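Local coordinates for protein oxidoreductase, zinc-binding dehydrogenase family (Myxococcus xanthus, PDB 5K1S) that probably works as a zinc-binding, NAD(P)H-dependent medium-chain reductase in the alternative de novo route to isovaleryl coenzyme A in Myxococcus xanthus, at residues 150-156 with 318-322; 164-169 with 313-318. One frame throughout, in Å; residues are numbered along the deposited sequence.

Contact 1: 150-156 with 318-322; sequences GRVPASL and LRLTA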
ATOM      1  N   GLY A 150      18.017  -6.401  20.796  1.00 55.72           N
ATOM      2  CA  GLY A 150      17.516  -5.140  21.308  1.00 57.99           C
ATOM      3  C   GLY A 150      17.849  -5.006  22.779  1.00 59.02           C
ATOM      4  O   GLY A 150      18.055  -6.016  23.457  1.00 57.84           O
ATOM      5  N   ARG A 151      17.900  -3.780  23.293  1.00 55.05           N
ATOM      6  CA  ARG A 151      18.356  -3.523  24.654  1.00 56.43           C
ATOM      7  C   ARG A 151      17.169  -3.418  25.602  1.00 57.99           C
ATOM      8  O   ARG A 151      16.242  -2.635  25.364  1.00 59.46           O
ATOM      9  CB  ARG A 151      19.196  -2.248  24.706  1.00 58.20           C
ATOM     10  CG  ARG A 151      20.441  -2.338  23.851  1.00 57.47           C
ATOM     11  CD  ARG A 151      21.404  -1.204  24.112  1.00 60.16           C
ATOM     12  NE  ARG A 151      22.694  -1.452  23.474  1.00 59.87           N
ATOM     13  CZ  ARG A 151      23.666  -2.186  24.007  1.00 59.41           C
ATOM     14  NH1 ARG A 151      23.508  -2.754  25.196  1.00 59.20           N
ATOM     15  NH2 ARG A 151      24.802  -2.357  23.346  1.00 59.27           N
ATOM     16  N   VAL A 152      17.209  -4.199  26.675  1.00 62.66           N
ATOM     17  CA  VAL A 152      16.127  -4.250  27.652  1.00 64.22           C
ATOM     18  C   VAL A 152      16.470  -3.285  28.785  1.00 67.09           C
ATOM     19  O   VAL A 152      17.498  -3.480  29.452  1.00 67.06           O
ATOM     20  CB  VAL A 152      15.932  -5.672  28.192  1.00 62.49           C
ATOM     21  CG1 VAL A 152      14.786  -5.711  29.199  1.00 64.23           C
ATOM     22  CG2 VAL A 152      15.678  -6.642  27.045  1.00 59.70           C
ATOM     23  N   PRO A 153      15.663  -2.255  29.036  1.00 65.56           N
ATOM     24  CA  PRO A 153      15.933  -1.385  30.185  1.00 67.87           C
ATOM     25  C   PRO A 153      15.962  -2.183  31.479  1.00 68.24           C
ATOM     26  O   PRO A 153      15.237  -3.166  31.648  1.00 67.32           O
ATOM     27  CB  PRO A 153      14.768  -0.389  30.165  1.00 69.77           C
ATOM     28  CG  PRO A 153      14.268  -0.409  28.762  1.00 68.52           C
ATOM     29  CD  PRO A 153      14.483  -1.808  28.274  1.00 66.01           C
ATOM     30  N   ALA A 154      16.823  -1.750  32.402  1.00 64.66           N
ATOM     31  CA  ALA A 154      16.943  -2.439  33.681  1.00 65.37           C
ATOM     32  C   ALA A 154      15.629  -2.453  34.448  1.00 66.85           C
ATOM     33  O   ALA A 154      15.431  -3.324  35.302  1.00 67.11           O
ATOM     34  CB  ALA A 154      18.033  -1.785  34.528  1.00 67.62           C
ATOM     35  N   SER A 155      14.728  -1.517  34.158  1.00 75.82           N
ATOM     36  CA  SER A 155      13.455  -1.421  34.857  1.00 77.40           C
ATOM     37  C   SER A 155      12.405  -2.387  34.324  1.00 76.07           C
ATOM     38  O   SER A 155      11.289  -2.411  34.856  1.00 77.26           O
ATOM     39  CB  SER A 155      12.920   0.010  34.762  1.00 79.43           C
ATOM     40  OG  SER A 155      11.680   0.143  35.435  1.00 81.03           O
ATOM     41  N   LEU A 156      12.728  -3.182  33.304  1.00 65.95           N
ATOM     42  CA  LEU A 156      11.743  -4.027  32.642  1.00 64.50           C
ATOM     43  C   LEU A 156      11.979  -5.484  33.009  1.00 62.57           C
ATOM     44  O   LEU A 156      13.058  -6.015  32.706  1.00 60.83           O
ATOM     45  CB  LEU A 156      11.820  -3.839  31.127  1.00 62.98           C
ATOM     46  CG  LEU A 156      10.725  -4.492  30.282  1.00 61.63           C
ATOM     47  CD1 LEU A 156       9.353  -3.947  30.634  1.00 63.82           C
ATOM     48  CD2 LEU A 156      11.011  -4.275  28.806  1.00 60.07           C
ATOM     49  N   LEU A 318      10.918  -1.767  23.477  1.00 64.10           N
ATOM     50  CA  LEU A 318      11.326  -2.135  24.828  1.00 65.64           C
ATOM     51  C   LEU A 318      11.317  -0.923  25.750  1.00 68.69           C
ATOM     52  O   LEU A 318      10.925  -1.025  26.919  1.00 71.38           O
ATOM     53  CB  LEU A 318      12.713  -2.779  24.797  1.00 62.89           C
ATOM     54  CG  LEU A 318      12.797  -4.124  24.072  1.00 60.30           C
ATOM     55  CD1 LEU A 318      14.245  -4.514  23.825  1.00 58.04           C
ATOM     56  CD2 LEU A 318      12.084  -5.205  24.868  1.00 61.74           C
ATOM     57  N   ARG A 319      11.740   0.236  25.242  1.00 76.64           N
ATOM     58  CA  ARG A 319      11.730   1.445  26.057  1.00 79.58           C
ATOM     59  C   ARG A 319      10.306   1.848  26.422  1.00 83.36           C
ATOM     60  O   ARG A 319      10.048   2.279  27.553  1.00 86.36           O
ATOM     61  CB  ARG A 319      12.432   2.581  25.316  1.00 78.57           C
ATOM     62  CG  ARG A 319      12.685   3.808  26.177  1.00 81.23           C
ATOM     63  CD  ARG A 319      13.148   4.994  25.348  1.00 80.74           C
ATOM     64  NE  ARG A 319      12.124   5.435  24.405  1.00 81.45           N
ATOM     65  CZ  ARG A 319      11.042   6.130  24.743  1.00 84.92           C
ATOM     66  NH1 ARG A 319      10.828   6.463  26.009  1.00 87.86           N
ATOM     67  NH2 ARG A 319      10.167   6.488  23.813  1.00 85.57           N
ATOM     68  N   LEU A 320       9.369   1.715  25.480  1.00 67.22           N
ATOM     69  CA  LEU A 320       7.989   2.101  25.751  1.00 71.27           C
ATOM     70  C   LEU A 320       7.362   1.233  26.833  1.00 73.66           C
ATOM     71  O   LEU A 320       6.530   1.717  27.610  1.00 77.69           O
ATOM     72  CB  LEU A 320       7.166   2.026  24.464  1.00 70.67           C
ATOM     73  CG  LEU A 320       7.493   3.091  23.415  1.00 69.38           C
ATOM     74  CD1 LEU A 320       6.861   2.742  22.082  1.00 67.65           C
ATOM     75  CD2 LEU A 320       7.028   4.464  23.880  1.00 73.38           C
ATOM     76  N   THR A 321       7.740  -0.044  26.905  1.00 69.30           N
ATOM     77  CA  THR A 321       7.185  -0.916  27.933  1.00 71.59           C
ATOM     78  C   THR A 321       7.752  -0.578  29.307  1.00 72.87           C
ATOM     79  O   THR A 321       7.027  -0.604  30.307  1.00 76.19           O
ATOM     80  CB  THR A 321       7.460  -2.379  27.590  1.00 68.68           C
ATOM     81  OG1 THR A 321       7.066  -2.638  26.237  1.00 66.68           O
ATOM     82  CG2 THR A 321       6.680  -3.299  28.521  1.00 71.51           C
ATOM     83  N   ALA A 322       9.046  -0.260  29.375  1.00 79.96           N
ATOM     84  CA  ALA A 322       9.655   0.080  30.656  1.00 81.03           C
ATOM     85  C   ALA A 322       9.082   1.377  31.214  1.00 84.50           C
ATOM     86  O   ALA A 322       8.924   1.518  32.432  1.00 86.73           O
ATOM     87  CB  ALA A 322      11.171   0.185  30.502  1.00 77.91           C
TER
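Apolar side chains make most of this contact. Leu318, on the helix 311-323, reaches toward the end of strand 149-151: its CD1 lies 4.1 Å from Val152 CG2, while its CB meets Pro153 CD at 4.0 Å. One helical turn later Ala322 offers only a methyl group, so the chain can come close, with Ala322 CB 3.6 Å from Pro153 CG and 4.1 Å from Leu156 CB. Leu156 lies along the helix, its CD2 4.2 Å from Leu318 CD2 and its CD1 3.5 Å from Thr321 CG2. The 150-156 segment belongs to the GroES-like catalytic domain of the medium-chain dehydrogenase/reductase fold, where strand 149-151 pairs antiparallel with strand 100-103. Beyond the strand, a type I beta turn from Pro153 to Leu156, closed by Leu156 N to Pro153 O at 3.0 Å, brings Pro153 and Leu156 back onto the same helix face; Ala154 and Ser155 take its central positions. Backbone also packs against side chain: Leu318 CD1 is 3.8 Å from Gly150 C and 3.1 Å from Arg151 O, and a CB on residue 150 would crowd that methyl. The charged groups turn outward, Arg151 to a cation-pi partner, Trp95, and Arg319 to a salt bridge with Glu316.

Contact 2: 164-169 with 313-318; sequences VCCTTG and ELDEAL. With ZN (zinc ion), chain F.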
ATOM      1  N   VAL A 164       7.744  -8.460  23.780  1.00 49.12           N
ATOM      2  CA  VAL A 164       7.632  -7.106  23.250  1.00 50.85           C
ATOM      3  C   VAL A 164       7.784  -7.104  21.734  1.00 49.33           C
ATOM      4  O   VAL A 164       7.081  -6.371  21.030  1.00 50.48           O
ATOM      5  CB  VAL A 164       8.681  -6.198  23.922  1.00 52.30           C
ATOM      6  CG1 VAL A 164       8.640  -4.791  23.346  1.00 54.22           C
ATOM      7  CG2 VAL A 164       8.455  -6.159  25.421  1.00 54.14           C
ATOM      8  N   CYS A 165       8.700  -7.920  21.205  1.00 54.64           N
ATOM      9  CA  CYS A 165       9.041  -7.840  19.788  1.00 53.58           C
ATOM     10  C   CYS A 165       7.824  -8.101  18.909  1.00 53.38           C
ATOM     11  O   CYS A 165       7.528  -7.326  17.994  1.00 54.36           O
ATOM     12  CB  CYS A 165      10.160  -8.829  19.465  1.00 51.30           C
ATOM     13  SG  CYS A 165      10.924  -8.572  17.845  1.00 50.73           S
ATOM     14  N   CYS A 166       7.103  -9.188  19.174  1.00 58.17           N
ATOM     15  CA  CYS A 166       5.995  -9.601  18.321  1.00 57.77           C
ATOM     16  C   CYS A 166       4.688  -8.892  18.647  1.00 59.89           C
ATOM     17  O   CYS A 166       3.647  -9.269  18.098  1.00 59.71           O
ATOM     18  CB  CYS A 166       5.798 -11.113  18.423  1.00 55.69           C
ATOM     19  SG  CYS A 166       7.261 -12.041  17.961  1.00 53.40           S
ATOM     20  N   THR A 167       4.713  -7.885  19.517  1.00 58.19           N
ATOM     21  CA  THR A 167       3.518  -7.102  19.810  1.00 60.64           C
ATOM     22  C   THR A 167       3.832  -5.615  19.714  1.00 62.93           C
ATOM     23  O   THR A 167       3.508  -4.971  18.711  1.00 63.66           O
ATOM     24  CB  THR A 167       2.973  -7.446  21.197  1.00 61.68           C
ATOM     25  OG1 THR A 167       3.994  -7.241  22.179  1.00 62.09           O
ATOM     26  CG2 THR A 167       2.509  -8.894  21.241  1.00 59.75           C
ATOM     27  N   THR A 168       4.466  -5.060  20.748  1.00 58.53           N
ATOM     28  CA  THR A 168       4.834  -3.649  20.714  1.00 60.81           C
ATOM     29  C   THR A 168       5.889  -3.375  19.651  1.00 59.64           C
ATOM     30  O   THR A 168       5.881  -2.302  19.037  1.00 61.11           O
ATOM     31  CB  THR A 168       5.336  -3.205  22.087  1.00 62.43           C
ATOM     32  OG1 THR A 168       4.351  -3.512  23.082  1.00 63.58           O
ATOM     33  CG2 THR A 168       5.615  -1.707  22.101  1.00 65.02           C
ATOM     34  N   GLY A 169       6.804  -4.318  19.424  1.00 46.60           N
ATOM     35  CA  GLY A 169       7.768  -4.147  18.348  1.00 45.47           C
ATOM     36  C   GLY A 169       7.092  -4.008  16.998  1.00 45.40           C
ATOM     37  O   GLY A 169       7.403  -3.102  16.220  1.00 46.27           O
ATOM     38  N   GLU A 313      13.520  -0.310  16.151  1.00 49.82           N
ATOM     39  CA  GLU A 313      12.133  -0.367  16.598  1.00 51.60           C
ATOM     40  C   GLU A 313      11.999  -1.176  17.881  1.00 52.86           C
ATOM     41  O   GLU A 313      11.216  -0.820  18.769  1.00 55.68           O
ATOM     42  CB  GLU A 313      11.257  -0.964  15.498  1.00 50.03           C
ATOM     43  CG  GLU A 313      11.178  -0.108  14.245  1.00 49.28           C
ATOM     44  CD  GLU A 313      10.779  -0.904  13.019  1.00 47.01           C
ATOM     45  OE1 GLU A 313      10.599  -2.133  13.135  1.00 46.01           O
ATOM     46  OE2 GLU A 313      10.656  -0.300  11.936  1.00 46.50           O
ATOM     47  N   LEU A 314      12.749  -2.274  17.998  1.00 51.58           N
ATOM     48  CA  LEU A 314      12.693  -3.068  19.219  1.00 52.89           C
ATOM     49  C   LEU A 314      13.267  -2.297  20.400  1.00 55.05           C
ATOM     50  O   LEU A 314      12.696  -2.322  21.498  1.00 57.50           O
ATOM     51  CB  LEU A 314      13.438  -4.390  19.028  1.00 51.04           C
ATOM     52  CG  LEU A 314      13.496  -5.297  20.263  1.00 52.40           C
ATOM     53  CD1 LEU A 314      12.097  -5.626  20.772  1.00 54.13           C
ATOM     54  CD2 LEU A 314      14.265  -6.576  19.963  1.00 50.93           C
ATOM     55  N   ASP A 315      14.395  -1.610  20.201  1.00 54.17           N
ATOM     56  CA  ASP A 315      14.930  -0.757  21.258  1.00 56.22           C
ATOM     57  C   ASP A 315      13.885   0.249  21.719  1.00 59.11           C
ATOM     58  O   ASP A 315      13.729   0.487  22.922  1.00 61.61           O
ATOM     59  CB  ASP A 315      16.188  -0.033  20.772  1.00 55.13           C
ATOM     60  CG  ASP A 315      17.394  -0.951  20.672  1.00 53.35           C
ATOM     61  OD1 ASP A 315      17.460  -1.947  21.426  1.00 53.66           O
ATOM     62  OD2 ASP A 315      18.283  -0.674  19.840  1.00 51.90           O
ATOM     63  N   GLU A 316      13.156   0.846  20.774  1.00 60.86           N
ATOM     64  CA  GLU A 316      12.109   1.797  21.133  1.00 64.10           C
ATOM     65  C   GLU A 316      10.927   1.094  21.789  1.00 66.14           C
ATOM     66  O   GLU A 316      10.380   1.586  22.784  1.00 69.63           O
ATOM     67  CB  GLU A 316      11.658   2.564  19.889  1.00 63.64           C
ATOM     68  CG  GLU A 316      10.580   3.604  20.147  1.00 67.39           C
ATOM     69  CD  GLU A 316      11.040   4.710  21.079  1.00 70.00           C
ATOM     70  OE1 GLU A 316      12.250   4.770  21.389  1.00 68.66           O
ATOM     71  OE2 GLU A 316      10.189   5.519  21.504  1.00 73.55           O
ATOM     72  N   ALA A 317      10.515  -0.052  21.245  1.00 53.89           N
ATOM     73  CA  ALA A 317       9.404  -0.796  21.830  1.00 55.94           C
ATOM     74  C   ALA A 317       9.724  -1.212  23.260  1.00 57.74           C
ATOM     75  O   ALA A 317       8.902  -1.043  24.168  1.00 61.41           O
ATOM     76  CB  ALA A 317       9.086  -2.019  20.972  1.00 53.16           C
ATOM     77  N   LEU A 318      10.918  -1.767  23.477  1.00 64.10           N
ATOM     78  CA  LEU A 318      11.326  -2.135  24.828  1.00 65.64           C
ATOM     79  C   LEU A 318      11.317  -0.923  25.750  1.00 68.69           C
ATOM     80  O   LEU A 318      10.925  -1.025  26.919  1.00 71.38           O
ATOM     81  CB  LEU A 318      12.713  -2.779  24.797  1.00 62.89           C
ATOM     82  CG  LEU A 318      12.797  -4.124  24.072  1.00 60.30           C
ATOM     83  CD1 LEU A 318      14.245  -4.514  23.825  1.00 58.04           C
ATOM     84  CD2 LEU A 318      12.084  -5.205  24.868  1.00 61.74           C
TER
HETATM   85 ZN    ZN F 402       6.543 -13.820  16.640  1.00 70.31          ZN
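A zinc ligand sits in an irregular first turn of a helix here: Cys166 SG binds the ion at 2.3 Å, and the wider pi-type turn at 165-169 brings Gly169 N within 2.6 Å of Val164 O. Cys57 and His79 complete the protein ligands of this zinc; thiolate and imidazole are both apt donors for Zn2+. Cys166 itself does not touch the 313-318 segment, which packs against its neighbours. The two helical segments cross at 79°, their axes 9.0 Å apart at closest approach. Ala317 sits at the crossing, its CB 3.6 Å from Gly169 N, 3.7 Å from Thr168 CG2 and 3.7 Å from Val164 CG1; small residues on both sides let the backbones approach, with CA of Gly169 and CA of Ala317 5.1 Å apart. Buried polar ends find partners outside the two segments, Thr168 OG1 hydrogen-bonding to Ser199 and Glu313 to His173 and Thr177. In the medium-chain dehydrogenase/reductase fold, a cysteine of this kind completes the catalytic zinc site in the cleft between the catalytic and Rossmann-type domains, consistent with Cys166 here. Larger apolar groups fill the flanks: Leu318 CD2 lies 3.7 Å from Val164 CB, and Leu314 CD1 lies 4.0 Å from Cys165 CB.

Overall arrangement
Both contacts use helix 311-323 and share Leu318, whose side chain meets Val152 and Leu156 in contact 1 and Val164 in contact 2. Contact 2, nested in sequence within the loop closed by contact 1, is fully buried near the middle of the chain; contact 1 lies farther out and is only partly buried. Their chemistry follows: in contact 1 a turn with exposed Ala154 and Ser155, and an arginine on each segment, Arg151 and Arg319, at the surface; in contact 2 a close helix crossing beside a zinc ligand. The two also touch directly, Arg151 N probably donating a hydrogen bond to Asp315 OD1 at 2.7 Å, while Gly150 CA packs 3.8 Å from Leu314 CD2.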